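Local coordinates for putative immunoglobulin-blocking virulence protein (Mycoplasma mycoides subsp. capri, PDB 7ADK), which probably binds and blocks host immunoglobulins as a mycoplasma virulence protein, and is seen here together with a lipoprotein chain, at residues A[718-723]-A[731-736]; A[654-659]-A[694-699]; A[379-384]-A[395-400]. One frame throughout, in Å; residues are numbered along the deposited sequence.

Interaction 1: residues A[718-723]-A[731-736]; sequences GKQIQI and KKQLEG
The outer edge of a small three-stranded parallel sheet is the site of this contact: strand 720-722 receives loop 731-736, with I721 bridged to L734 at a CA to CA distance of 4.9 Å. Q720 lies nearest Q733 and Q722 nearest E735, which shows that the two segments run in the same direction. Two backbone bonds support the bridge, from L734 N to Q720 O (3.1 Å) and from Q722 N to L734 O (3.3 Å), and both have an N-H...O angle of 153°. Their alternation around L734 fits a parallel pairing. The backbone of I721 itself bonds to I688 and I690, so strand 720-722 is held on both edges.

The apolar part is small. I721 CG1 lies 4.1 Å from L734 CB and 3.9 Å from G736 CA, so this buried side chain packs along the turning backbone of the loop. On the polar part, Q733 is the meeting point of three glutamines. Its CB meets Q720 CB at 3.7 Å, while its amide lies alongside that of Q722, with the two planes 5° apart and Q722 OE1 3.2 Å from Q733 NE2. Q733 is bent at chi2 (-87°), which turns its CD aside; OE1 then accepts from the backbone N of K732 at 2.9 Å. Other partners fix both amides: Q733 NE2 bonds to D728 OD1 and L730 O, and Q722 NE2 to E729 OE1. The amides of Q722 and Q733, on the flanking segments, thus hold the connecting loop. With neither helix nor strand between, that loop comes round to add one parallel-type bridge to the edge strand of the sheet 650-652, 688-690, 720-722.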
ATOM      1  N   GLY A 718      21.678  15.665  11.733  1.00 77.98           N
ATOM      2  CA  GLY A 718      23.114  15.834  11.492  1.00 77.98           C
ATOM      3  C   GLY A 718      24.031  15.336  12.618  1.00 77.98           C
ATOM      4  O   GLY A 718      25.169  15.784  12.718  1.00 77.98           O
ATOM      5  N   LYS A 719      23.548  14.448  13.491  1.00 77.11           N
ATOM      6  CA  LYS A 719      24.239  14.030  14.723  1.00 77.11           C
ATOM      7  C   LYS A 719      25.488  13.178  14.476  1.00 77.11           C
ATOM      8  O   LYS A 719      25.470  12.177  13.762  1.00 77.11           O
ATOM      9  CB  LYS A 719      23.263  13.321  15.674  1.00 77.11           C
ATOM     10  CG  LYS A 719      22.222  14.305  16.217  1.00 77.11           C
ATOM     11  CD  LYS A 719      21.267  13.696  17.245  1.00 77.11           C
ATOM     12  CE  LYS A 719      20.454  12.545  16.651  1.00 77.11           C
ATOM     13  NZ  LYS A 719      19.328  12.141  17.529  1.00 77.11           N
ATOM     14  N   GLN A 720      26.573  13.542  15.141  1.00 79.61           N
ATOM     15  CA  GLN A 720      27.858  12.843  15.120  1.00 79.61           C
ATOM     16  C   GLN A 720      28.178  12.286  16.510  1.00 79.61           C
ATOM     17  O   GLN A 720      27.700  12.789  17.519  1.00 79.61           O
ATOM     18  CB  GLN A 720      28.955  13.802  14.652  1.00 79.61           C
ATOM     19  CG  GLN A 720      28.799  14.283  13.204  1.00 79.61           C
ATOM     20  CD  GLN A 720      29.747  15.435  12.875  1.00 79.61           C
ATOM     21  OE1 GLN A 720      30.886  15.474  13.299  1.00 79.61           O
ATOM     22  NE2 GLN A 720      29.339  16.403  12.087  1.00 79.61           N
ATOM     23  N   ILE A 721      28.967  11.225  16.595  1.00 78.19           N
ATOM     24  CA  ILE A 721      29.511  10.696  17.852  1.00 78.19           C
ATOM     25  C   ILE A 721      31.018  10.518  17.675  1.00 78.19           C
ATOM     26  O   ILE A 721      31.442   9.896  16.710  1.00 78.19           O
ATOM     27  CB  ILE A 721      28.793   9.387  18.266  1.00 78.19           C
ATOM     28  CG1 ILE A 721      27.571   9.690  19.151  1.00 78.19           C
ATOM     29  CG2 ILE A 721      29.740   8.419  18.981  1.00 78.19           C
ATOM     30  CD1 ILE A 721      26.589   8.523  19.315  1.00 78.19           C
ATOM     31  N   GLN A 722      31.811  10.969  18.641  1.00 86.51           N
ATOM     32  CA  GLN A 722      33.225  10.613  18.735  1.00 86.51           C
ATOM     33  C   GLN A 722      33.463   9.848  20.037  1.00 86.51           C
ATOM     34  O   GLN A 722      33.252  10.389  21.120  1.00 86.51           O
ATOM     35  CB  GLN A 722      34.064  11.887  18.607  1.00 86.51           C
ATOM     36  CG  GLN A 722      35.574  11.622  18.634  1.00 86.51           C
ATOM     37  CD  GLN A 722      36.422  12.735  18.013  1.00 86.51           C
ATOM     38  OE1 GLN A 722      35.959  13.601  17.291  1.00 86.51           O
ATOM     39  NE2 GLN A 722      37.721  12.722  18.218  1.00 86.51           N
ATOM     40  N   ILE A 723      33.864   8.573  19.944  1.00 88.63           N
ATOM     41  CA  ILE A 723      34.151   7.740  21.128  1.00 88.63           C
ATOM     42  C   ILE A 723      35.386   8.290  21.874  1.00 88.63           C
ATOM     43  O   ILE A 723      36.184   8.986  21.246  1.00 88.63           O
ATOM     44  CB  ILE A 723      34.240   6.237  20.766  1.00 88.63           C
ATOM     45  CG1 ILE A 723      35.567   5.833  20.111  1.00 88.63           C
ATOM     46  CG2 ILE A 723      33.031   5.811  19.919  1.00 88.63           C
ATOM     47  CD1 ILE A 723      35.718   4.321  19.891  1.00 88.63           C
ATOM     48  N   LYS A 731      33.292  19.479  15.788  1.00 85.79           N
ATOM     49  CA  LYS A 731      32.818  20.440  16.821  1.00 85.79           C
ATOM     50  C   LYS A 731      31.307  20.354  17.124  1.00 85.79           C
ATOM     51  O   LYS A 731      30.736  21.313  17.620  1.00 85.79           O
ATOM     52  CB  LYS A 731      33.293  21.863  16.440  1.00 85.79           C
ATOM     53  CG  LYS A 731      34.826  21.989  16.406  1.00 85.79           C
ATOM     54  CD  LYS A 731      35.322  23.334  15.872  1.00 85.79           C
ATOM     55  CE  LYS A 731      35.142  23.472  14.358  1.00 85.79           C
ATOM     56  NZ  LYS A 731      35.733  24.715  13.834  1.00 85.79           N
ATOM     57  N   LYS A 732      30.640  19.240  16.802  1.00 82.80           N
ATOM     58  CA  LYS A 732      29.159  19.071  16.788  1.00 82.80           C
ATOM     59  C   LYS A 732      28.632  17.817  17.528  1.00 82.80           C
ATOM     60  O   LYS A 732      27.422  17.619  17.615  1.00 82.80           O
ATOM     61  CB  LYS A 732      28.679  19.046  15.313  1.00 82.80           C
ATOM     62  CG  LYS A 732      27.859  20.258  14.859  1.00 82.80           C
ATOM     63  CD  LYS A 732      28.629  21.574  14.670  1.00 82.80           C
ATOM     64  CE  LYS A 732      29.738  21.487  13.621  1.00 82.80           C
ATOM     65  NZ  LYS A 732      30.291  22.812  13.264  1.00 82.80           N
ATOM     66  N   GLN A 733      29.508  16.939  18.010  1.00 86.23           N
ATOM     67  CA  GLN A 733      29.200  15.566  18.420  1.00 86.23           C
ATOM     68  C   GLN A 733      28.907  15.354  19.915  1.00 86.23           C
ATOM     69  O   GLN A 733      29.376  16.096  20.779  1.00 86.23           O
ATOM     70  CB  GLN A 733      30.341  14.633  17.971  1.00 86.23           C
ATOM     71  CG  GLN A 733      31.716  14.860  18.609  1.00 86.23           C
ATOM     72  CD  GLN A 733      32.567  15.891  17.889  1.00 86.23           C
ATOM     73  OE1 GLN A 733      32.101  16.707  17.107  1.00 86.23           O
ATOM     74  NE2 GLN A 733      33.852  15.905  18.124  1.00 86.23           N
ATOM     75  N   LEU A 734      28.189  14.265  20.196  1.00 88.38           N
ATOM     76  CA  LEU A 734      28.005  13.634  21.504  1.00 88.38           C
ATOM     77  C   LEU A 734      29.191  12.702  21.850  1.00 88.38           C
ATOM     78  O   LEU A 734      29.840  12.143  20.969  1.00 88.38           O
ATOM     79  CB  LEU A 734      26.648  12.895  21.450  1.00 88.38           C
ATOM     80  CG  LEU A 734      26.256  12.039  22.668  1.00 88.38           C
ATOM     81  CD1 LEU A 734      26.007  12.892  23.911  1.00 88.38           C
ATOM     82  CD2 LEU A 734      25.003  11.217  22.377  1.00 88.38           C
ATOM     83  N   GLU A 735      29.439  12.473  23.141  1.00 93.87           N
ATOM     84  CA  GLU A 735      30.537  11.646  23.680  1.00 93.87           C
ATOM     85  C   GLU A 735      30.343  10.113  23.575  1.00 93.87           C
ATOM     86  O   GLU A 735      30.979   9.336  24.284  1.00 93.87           O
ATOM     87  CB  GLU A 735      30.867  12.113  25.108  1.00 93.87           C
ATOM     88  CG  GLU A 735      29.747  11.875  26.135  1.00 93.87           C
ATOM     89  CD  GLU A 735      30.055  12.581  27.467  1.00 93.87           C
ATOM     90  OE1 GLU A 735      31.140  12.369  28.045  1.00 93.87           O
ATOM     91  OE2 GLU A 735      29.221  13.365  27.951  1.00 93.87           O
ATOM     92  N   GLY A 736      29.492   9.653  22.656  1.00 90.48           N
ATOM     93  CA  GLY A 736      29.385   8.237  22.278  1.00 90.48           C
ATOM     94  C   GLY A 736      28.794   7.300  23.322  1.00 90.48           C
ATOM     95  O   GLY A 736      29.363   6.246  23.578  1.00 90.48           O
TER

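Interaction 2: residues A[654-659]-A[694-699]; sequences SDELNE and TLLSDE
S654 and T694 face each other with CA atoms 6.1 Å apart, and L657 and E699 approach to 5.4 Å, so the loop 654-659 touches 694-699 both before and at the start of helix 698-709. S654 OG donates to T694 O at 2.8 Å, coming from above the carbonyl plane (39° out of it). Its OG stands roughly anti to the backbone N (chi1 -152°), which turns the hydroxyl to the opposing chain.

L657 contributes the largest share of the buried surface. Its CD1 meets L696 CD2 at 4.0 Å, the two side chains crossing at a slant, while CD2 rests 3.6 Å from L695 O. Lower on the same side chain, L657 CG lies 3.5 Å from S697 OG. S697 is the N-cap, and its OG takes a weak hydrogen bond from G700 N. N703, further along helix 698-709, reaches back through ND2 to E656 O and E659 O, and E699 OE1 bonds to N661.

The chemistry implies a join of mixed character: a single hydroxyl bond crosses between the segments, L657 packs against the N-cap serine, and the amides of N703 and N661 add polar ties between loop and helix.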
ATOM      1  N   SER A 654      37.899   5.506  10.964  1.00 75.58           N
ATOM      2  CA  SER A 654      38.458   6.619  10.185  1.00 75.58           C
ATOM      3  C   SER A 654      39.023   6.142   8.820  1.00 75.58           C
ATOM      4  O   SER A 654      40.149   6.458   8.449  1.00 75.58           O
ATOM      5  CB  SER A 654      39.446   7.399  11.057  1.00 75.58           C
ATOM      6  OG  SER A 654      39.521   8.742  10.649  1.00 75.58           O
ATOM      7  N   ASP A 655      38.255   5.364   8.051  1.00 76.75           N
ATOM      8  CA  ASP A 655      38.491   5.081   6.619  1.00 76.75           C
ATOM      9  C   ASP A 655      37.856   6.141   5.699  1.00 76.75           C
ATOM     10  O   ASP A 655      37.994   6.091   4.483  1.00 76.75           O
ATOM     11  CB  ASP A 655      37.986   3.678   6.217  1.00 76.75           C
ATOM     12  CG  ASP A 655      36.472   3.576   6.010  1.00 76.75           C
ATOM     13  OD1 ASP A 655      35.744   4.262   6.742  1.00 76.75           O
ATOM     14  OD2 ASP A 655      36.003   2.817   5.130  1.00 76.75           O
ATOM     15  N   GLU A 656      37.138   7.115   6.249  1.00 76.78           N
ATOM     16  CA  GLU A 656      36.415   8.127   5.485  1.00 76.78           C
ATOM     17  C   GLU A 656      37.331   9.019   4.656  1.00 76.78           C
ATOM     18  O   GLU A 656      36.882   9.588   3.676  1.00 76.78           O
ATOM     19  CB  GLU A 656      35.540   8.969   6.416  1.00 76.78           C
ATOM     20  CG  GLU A 656      34.490   8.115   7.123  1.00 76.78           C
ATOM     21  CD  GLU A 656      33.350   8.951   7.692  1.00 76.78           C
ATOM     22  OE1 GLU A 656      33.525   9.551   8.770  1.00 76.78           O
ATOM     23  OE2 GLU A 656      32.282   9.012   7.052  1.00 76.78           O
ATOM     24  N   LEU A 657      38.622   9.094   4.985  1.00 78.55           N
ATOM     25  CA  LEU A 657      39.655   9.738   4.168  1.00 78.55           C
ATOM     26  C   LEU A 657      39.800   9.069   2.788  1.00 78.55           C
ATOM     27  O   LEU A 657      40.220   9.702   1.822  1.00 78.55           O
ATOM     28  CB  LEU A 657      41.004   9.652   4.897  1.00 78.55           C
ATOM     29  CG  LEU A 657      41.133  10.465   6.195  1.00 78.55           C
ATOM     30  CD1 LEU A 657      40.508   9.797   7.413  1.00 78.55           C
ATOM     31  CD2 LEU A 657      42.612  10.651   6.510  1.00 78.55           C
ATOM     32  N   ASN A 658      39.447   7.786   2.708  1.00 75.99           N
ATOM     33  CA  ASN A 658      39.631   6.896   1.571  1.00 75.99           C
ATOM     34  C   ASN A 658      38.390   6.026   1.264  1.00 75.99           C
ATOM     35  O   ASN A 658      38.506   4.980   0.631  1.00 75.99           O
ATOM     36  CB  ASN A 658      40.928   6.095   1.768  1.00 75.99           C
ATOM     37  CG  ASN A 658      40.915   5.212   2.997  1.00 75.99           C
ATOM     38  OD1 ASN A 658      41.309   5.605   4.083  1.00 75.99           O
ATOM     39  ND2 ASN A 658      40.503   3.987   2.854  1.00 75.99           N
ATOM     40  N   GLU A 659      37.183   6.455   1.643  1.00 74.29           N
ATOM     41  CA  GLU A 659      35.997   6.042   0.890  1.00 74.29           C
ATOM     42  C   GLU A 659      36.074   6.694  -0.503  1.00 74.29           C
ATOM     43  O   GLU A 659      36.304   7.901  -0.612  1.00 74.29           O
ATOM     44  CB  GLU A 659      34.680   6.406   1.596  1.00 74.29           C
ATOM     45  CG  GLU A 659      33.527   6.216   0.589  1.00 74.29           C
ATOM     46  CD  GLU A 659      32.109   6.348   1.121  1.00 74.29           C
ATOM     47  OE1 GLU A 659      31.870   7.147   2.042  1.00 74.29           O
ATOM     48  OE2 GLU A 659      31.223   5.677   0.553  1.00 74.29           O
ATOM     49  N   THR A 694      42.560   8.491  14.380  1.00 87.28           N
ATOM     50  CA  THR A 694      43.104   9.196  13.209  1.00 87.28           C
ATOM     51  C   THR A 694      42.235  10.381  12.768  1.00 87.28           C
ATOM     52  O   THR A 694      41.032  10.236  12.531  1.00 87.28           O
ATOM     53  CB  THR A 694      43.276   8.211  12.040  1.00 87.28           C
ATOM     54  OG1 THR A 694      44.017   7.081  12.439  1.00 87.28           O
ATOM     55  CG2 THR A 694      43.969   8.817  10.834  1.00 87.28           C
ATOM     56  N   LEU A 695      42.855  11.553  12.569  1.00 82.85           N
ATOM     57  CA  LEU A 695      42.189  12.782  12.122  1.00 82.85           C
ATOM     58  C   LEU A 695      41.675  12.677  10.673  1.00 82.85           C
ATOM     59  O   LEU A 695      42.311  12.058   9.826  1.00 82.85           O
ATOM     60  CB  LEU A 695      43.128  13.999  12.242  1.00 82.85           C
ATOM     61  CG  LEU A 695      43.637  14.340  13.659  1.00 82.85           C
ATOM     62  CD1 LEU A 695      44.908  13.576  14.037  1.00 82.85           C
ATOM     63  CD2 LEU A 695      43.961  15.831  13.749  1.00 82.85           C
ATOM     64  N   LEU A 696      40.551  13.325  10.358  1.00 79.82           N
ATOM     65  CA  LEU A 696      40.030  13.422   8.986  1.00 79.82           C
ATOM     66  C   LEU A 696      40.859  14.376   8.113  1.00 79.82           C
ATOM     67  O   LEU A 696      41.271  15.444   8.561  1.00 79.82           O
ATOM     68  CB  LEU A 696      38.562  13.880   8.978  1.00 79.82           C
ATOM     69  CG  LEU A 696      37.594  13.014   9.787  1.00 79.82           C
ATOM     70  CD1 LEU A 696      36.228  13.678   9.733  1.00 79.82           C
ATOM     71  CD2 LEU A 696      37.465  11.605   9.230  1.00 79.82           C
ATOM     72  N   SER A 697      41.030  14.008   6.846  1.00 83.95           N
ATOM     73  CA  SER A 697      41.547  14.877   5.784  1.00 83.95           C
ATOM     74  C   SER A 697      40.426  15.680   5.109  1.00 83.95           C
ATOM     75  O   SER A 697      39.253  15.531   5.447  1.00 83.95           O
ATOM     76  CB  SER A 697      42.275  14.021   4.747  1.00 83.95           C
ATOM     77  OG  SER A 697      41.370  13.177   4.064  1.00 83.95           O
ATOM     78  N   ASP A 698      40.772  16.496   4.112  1.00 88.26           N
ATOM     79  CA  ASP A 698      39.842  17.233   3.252  1.00 88.26           C
ATOM     80  C   ASP A 698      38.790  16.316   2.588  1.00 88.26           C
ATOM     81  O   ASP A 698      37.596  16.569   2.710  1.00 88.26           O
ATOM     82  CB  ASP A 698      40.675  18.004   2.224  1.00 88.26           C
ATOM     83  CG  ASP A 698      39.880  18.938   1.310  1.00 88.26           C
ATOM     84  OD1 ASP A 698      38.804  19.422   1.697  1.00 88.26           O
ATOM     85  OD2 ASP A 698      40.336  19.197   0.192  1.00 88.26           O
ATOM     86  N   GLU A 699      39.167  15.190   1.968  1.00 88.62           N
ATOM     87  CA  GLU A 699      38.179  14.223   1.455  1.00 88.62           C
ATOM     88  C   GLU A 699      37.475  13.438   2.567  1.00 88.62           C
ATOM     89  O   GLU A 699      36.333  13.024   2.392  1.00 88.62           O
ATOM     90  CB  GLU A 699      38.797  13.285   0.417  1.00 88.62           C
ATOM     91  CG  GLU A 699      39.169  14.008  -0.884  1.00 88.62           C
ATOM     92  CD  GLU A 699      38.023  14.831  -1.490  1.00 88.62           C
ATOM     93  OE1 GLU A 699      36.897  14.308  -1.635  1.00 88.62           O
ATOM     94  OE2 GLU A 699      38.244  15.998  -1.855  1.00 88.62           O
TER

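Interaction 3: residues A[379-384]-A[395-400]; sequences DVSEPY and GIRFSK
Y384 and F398 make the tightly packed part of this contact, and D379 with R397 its more exposed polar side. The two rings form an offset stack, with centroids 4.4 Å apart and planes at 12°, although the side chains themselves cross at about a right angle. Y384 CG sits over the centre of the F398 ring; Y384 CB adds a CH-pi contact over the same face, 3.6 Å from F398 CD1. L439 of helix 426-442 and L419 of strand 415-422 also pack on F398, while Y384 OH bonds to E444.

Between the two parts, the backbones are stitched together where strand 375-379 gives way to helix 381-387. V380 N donates to F398 O at 3.0 Å, and F398 N in turn donates to S381 OG at 2.9 Å, so a serine hydroxyl takes over where the strand pairing ends. V380 CG2 lies 4.0 Å from F398 CB.

On the exposed side, R397 approaches D379 side-on. Its NH1 (2.8 Å) and NE (2.9 Å) both donate to D379 OD1, which lies close to the guanidinium plane; the bend at chi3 (64°) brings NE round to it. R397 NH2 pairs separately with D420. The other oxygen, D379 OD2, accepts from S381 N at 3.1 Å. The aspartate thus joins two tasks, closing the Asx turn that leads toward helix 381-387 and, together with D420, probably offsetting the charge of R397 across strand 396-403 from the aromatic stack.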
ATOM      1  N   ASP A 379       0.355 -31.932 -23.379  1.00 85.30           N
ATOM      2  CA  ASP A 379       0.500 -32.454 -22.017  1.00 85.30           C
ATOM      3  C   ASP A 379       0.741 -33.975 -22.030  1.00 85.30           C
ATOM      4  O   ASP A 379      -0.065 -34.739 -22.562  1.00 85.30           O
ATOM      5  CB  ASP A 379      -0.712 -32.098 -21.147  1.00 85.30           C
ATOM      6  CG  ASP A 379      -0.501 -32.530 -19.690  1.00 85.30           C
ATOM      7  OD1 ASP A 379      -0.057 -31.710 -18.879  1.00 85.30           O
ATOM      8  OD2 ASP A 379      -0.723 -33.692 -19.365  1.00 85.30           O
ATOM      9  N   VAL A 380       1.820 -34.416 -21.387  1.00 85.66           N
ATOM     10  CA  VAL A 380       2.239 -35.820 -21.315  1.00 85.66           C
ATOM     11  C   VAL A 380       2.308 -36.323 -19.874  1.00 85.66           C
ATOM     12  O   VAL A 380       2.958 -37.323 -19.594  1.00 85.66           O
ATOM     13  CB  VAL A 380       3.548 -36.063 -22.090  1.00 85.66           C
ATOM     14  CG1 VAL A 380       3.374 -35.712 -23.565  1.00 85.66           C
ATOM     15  CG2 VAL A 380       4.759 -35.325 -21.524  1.00 85.66           C
ATOM     16  N   SER A 381       1.668 -35.628 -18.934  1.00 86.06           N
ATOM     17  CA  SER A 381       1.859 -35.811 -17.495  1.00 86.06           C
ATOM     18  C   SER A 381       1.452 -37.193 -16.977  1.00 86.06           C
ATOM     19  O   SER A 381       1.983 -37.626 -15.967  1.00 86.06           O
ATOM     20  CB  SER A 381       1.122 -34.709 -16.726  1.00 86.06           C
ATOM     21  OG  SER A 381       1.546 -33.418 -17.110  1.00 86.06           O
ATOM     22  N   GLU A 382       0.555 -37.911 -17.658  1.00 89.38           N
ATOM     23  CA  GLU A 382      -0.064 -39.176 -17.227  1.00 89.38           C
ATOM     24  C   GLU A 382       0.929 -40.344 -17.016  1.00 89.38           C
ATOM     25  O   GLU A 382       1.028 -40.803 -15.874  1.00 89.38           O
ATOM     26  CB  GLU A 382      -1.248 -39.495 -18.155  1.00 89.38           C
ATOM     27  CG  GLU A 382      -1.933 -40.848 -17.943  1.00 89.38           C
ATOM     28  CD  GLU A 382      -2.640 -40.998 -16.585  1.00 89.38           C
ATOM     29  OE1 GLU A 382      -3.033 -39.985 -15.966  1.00 89.38           O
ATOM     30  OE2 GLU A 382      -2.854 -42.153 -16.155  1.00 89.38           O
ATOM     31  N   PRO A 383       1.732 -40.795 -18.003  1.00 85.77           N
ATOM     32  CA  PRO A 383       2.811 -41.758 -17.774  1.00 85.77           C
ATOM     33  C   PRO A 383       3.746 -41.403 -16.611  1.00 85.77           C
ATOM     34  O   PRO A 383       4.071 -42.263 -15.797  1.00 85.77           O
ATOM     35  CB  PRO A 383       3.604 -41.812 -19.075  1.00 85.77           C
ATOM     36  CG  PRO A 383       2.590 -41.440 -20.142  1.00 85.77           C
ATOM     37  CD  PRO A 383       1.618 -40.524 -19.425  1.00 85.77           C
ATOM     38  N   TYR A 384       4.163 -40.141 -16.501  1.00 85.78           N
ATOM     39  CA  TYR A 384       5.048 -39.677 -15.439  1.00 85.78           C
ATOM     40  C   TYR A 384       4.342 -39.661 -14.075  1.00 85.78           C
ATOM     41  O   TYR A 384       4.943 -40.066 -13.091  1.00 85.78           O
ATOM     42  CB  TYR A 384       5.639 -38.314 -15.805  1.00 85.78           C
ATOM     43  CG  TYR A 384       6.468 -38.305 -17.076  1.00 85.78           C
ATOM     44  CD1 TYR A 384       7.823 -38.647 -17.062  1.00 85.78           C
ATOM     45  CD2 TYR A 384       5.879 -37.958 -18.293  1.00 85.78           C
ATOM     46  CE1 TYR A 384       8.574 -38.661 -18.249  1.00 85.78           C
ATOM     47  CE2 TYR A 384       6.611 -37.994 -19.489  1.00 85.78           C
ATOM     48  CZ  TYR A 384       7.968 -38.350 -19.477  1.00 85.78           C
ATOM     49  OH  TYR A 384       8.669 -38.396 -20.637  1.00 85.78           O
ATOM     50  N   GLY A 395       0.446 -30.376  -8.482  1.00 82.96           N
ATOM     51  CA  GLY A 395       1.156 -29.188  -8.977  1.00 82.96           C
ATOM     52  C   GLY A 395       2.454 -29.463  -9.740  1.00 82.96           C
ATOM     53  O   GLY A 395       3.251 -28.557  -9.964  1.00 82.96           O
ATOM     54  N   ILE A 396       2.676 -30.727 -10.096  1.00 81.40           N
ATOM     55  CA  ILE A 396       3.751 -31.236 -10.950  1.00 81.40           C
ATOM     56  C   ILE A 396       3.125 -31.526 -12.318  1.00 81.40           C
ATOM     57  O   ILE A 396       2.109 -32.211 -12.372  1.00 81.40           O
ATOM     58  CB  ILE A 396       4.347 -32.521 -10.319  1.00 81.40           C
ATOM     59  CG1 ILE A 396       5.106 -32.254  -9.011  1.00 81.40           C
ATOM     60  CG2 ILE A 396       5.271 -33.269 -11.283  1.00 81.40           C
ATOM     61  CD1 ILE A 396       5.162 -33.432  -8.069  1.00 81.40           C
ATOM     62  N   ARG A 397       3.708 -31.043 -13.417  1.00 81.31           N
ATOM     63  CA  ARG A 397       3.295 -31.344 -14.802  1.00 81.31           C
ATOM     64  C   ARG A 397       4.478 -31.613 -15.726  1.00 81.31           C
ATOM     65  O   ARG A 397       5.517 -30.975 -15.595  1.00 81.31           O
ATOM     66  CB  ARG A 397       2.472 -30.198 -15.381  1.00 81.31           C
ATOM     67  CG  ARG A 397       0.996 -30.215 -15.009  1.00 81.31           C
ATOM     68  CD  ARG A 397       0.257 -29.117 -15.768  1.00 81.31           C
ATOM     69  NE  ARG A 397       0.293 -29.361 -17.219  1.00 81.31           N
ATOM     70  CZ  ARG A 397       0.858 -28.640 -18.166  1.00 81.31           C
ATOM     71  NH1 ARG A 397       0.825 -29.101 -19.372  1.00 81.31           N
ATOM     72  NH2 ARG A 397       1.464 -27.512 -17.963  1.00 81.31           N
ATOM     73  N   PHE A 398       4.298 -32.487 -16.710  1.00 80.13           N
ATOM     74  CA  PHE A 398       5.228 -32.690 -17.820  1.00 80.13           C
ATOM     75  C   PHE A 398       4.524 -32.392 -19.147  1.00 80.13           C
ATOM     76  O   PHE A 398       3.443 -32.913 -19.415  1.00 80.13           O
ATOM     77  CB  PHE A 398       5.793 -34.113 -17.812  1.00 80.13           C
ATOM     78  CG  PHE A 398       6.686 -34.476 -16.645  1.00 80.13           C
ATOM     79  CD1 PHE A 398       6.131 -34.772 -15.392  1.00 80.13           C
ATOM     80  CD2 PHE A 398       8.079 -34.555 -16.819  1.00 80.13           C
ATOM     81  CE1 PHE A 398       6.963 -35.142 -14.323  1.00 80.13           C
ATOM     82  CE2 PHE A 398       8.906 -34.945 -15.756  1.00 80.13           C
ATOM     83  CZ  PHE A 398       8.345 -35.243 -14.508  1.00 80.13           C
ATOM     84  N   SER A 399       5.138 -31.595 -20.011  1.00 76.71           N
ATOM     85  CA  SER A 399       4.632 -31.302 -21.351  1.00 76.71           C
ATOM     86  C   SER A 399       5.726 -31.454 -22.396  1.00 76.71           C
ATOM     87  O   SER A 399       6.896 -31.237 -22.130  1.00 76.71           O
ATOM     88  CB  SER A 399       3.940 -29.944 -21.407  1.00 76.71           C
ATOM     89  OG  SER A 399       4.747 -28.883 -21.092  1.00 76.71           O
ATOM     90  N   LYS A 400       5.345 -31.852 -23.600  1.00 75.61           N
ATOM     91  CA  LYS A 400       6.216 -32.046 -24.760  1.00 75.61           C
ATOM     92  C   LYS A 400       6.019 -30.869 -25.709  1.00 75.61           C
ATOM     93  O   LYS A 400       4.889 -30.552 -26.048  1.00 75.61           O
ATOM     94  CB  LYS A 400       5.842 -33.388 -25.414  1.00 75.61           C
ATOM     95  CG  LYS A 400       6.772 -33.843 -26.551  1.00 75.61           C
ATOM     96  CD  LYS A 400       8.131 -34.404 -26.112  1.00 75.61           C
ATOM     97  CE  LYS A 400       8.032 -35.680 -25.264  1.00 75.61           C
ATOM     98  NZ  LYS A 400       7.457 -36.820 -25.995  1.00 75.61           N
TER

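Overall arrangement
Interactions 1 and 2 are neighbours near the C-terminal end of the modelled chain, their centres 16 Å apart and their nearest atoms about 7 Å apart. Both adjoin the parallel sheet 650-652, 688-690, 720-722, from its outer strands and the helix that follows 688-690. They do not touch, but the loop inside interaction 1 bridges them: L695 packs on E729 and L696 on L730. Interaction 3 belongs to a separate mixed sheet, with its centre 65 Å from that of interaction 1 and 62 Å from that of interaction 2. Of the three, interaction 1 alone reaches the partner chain, through a salt bridge of K719 with D158 of the lipoprotein.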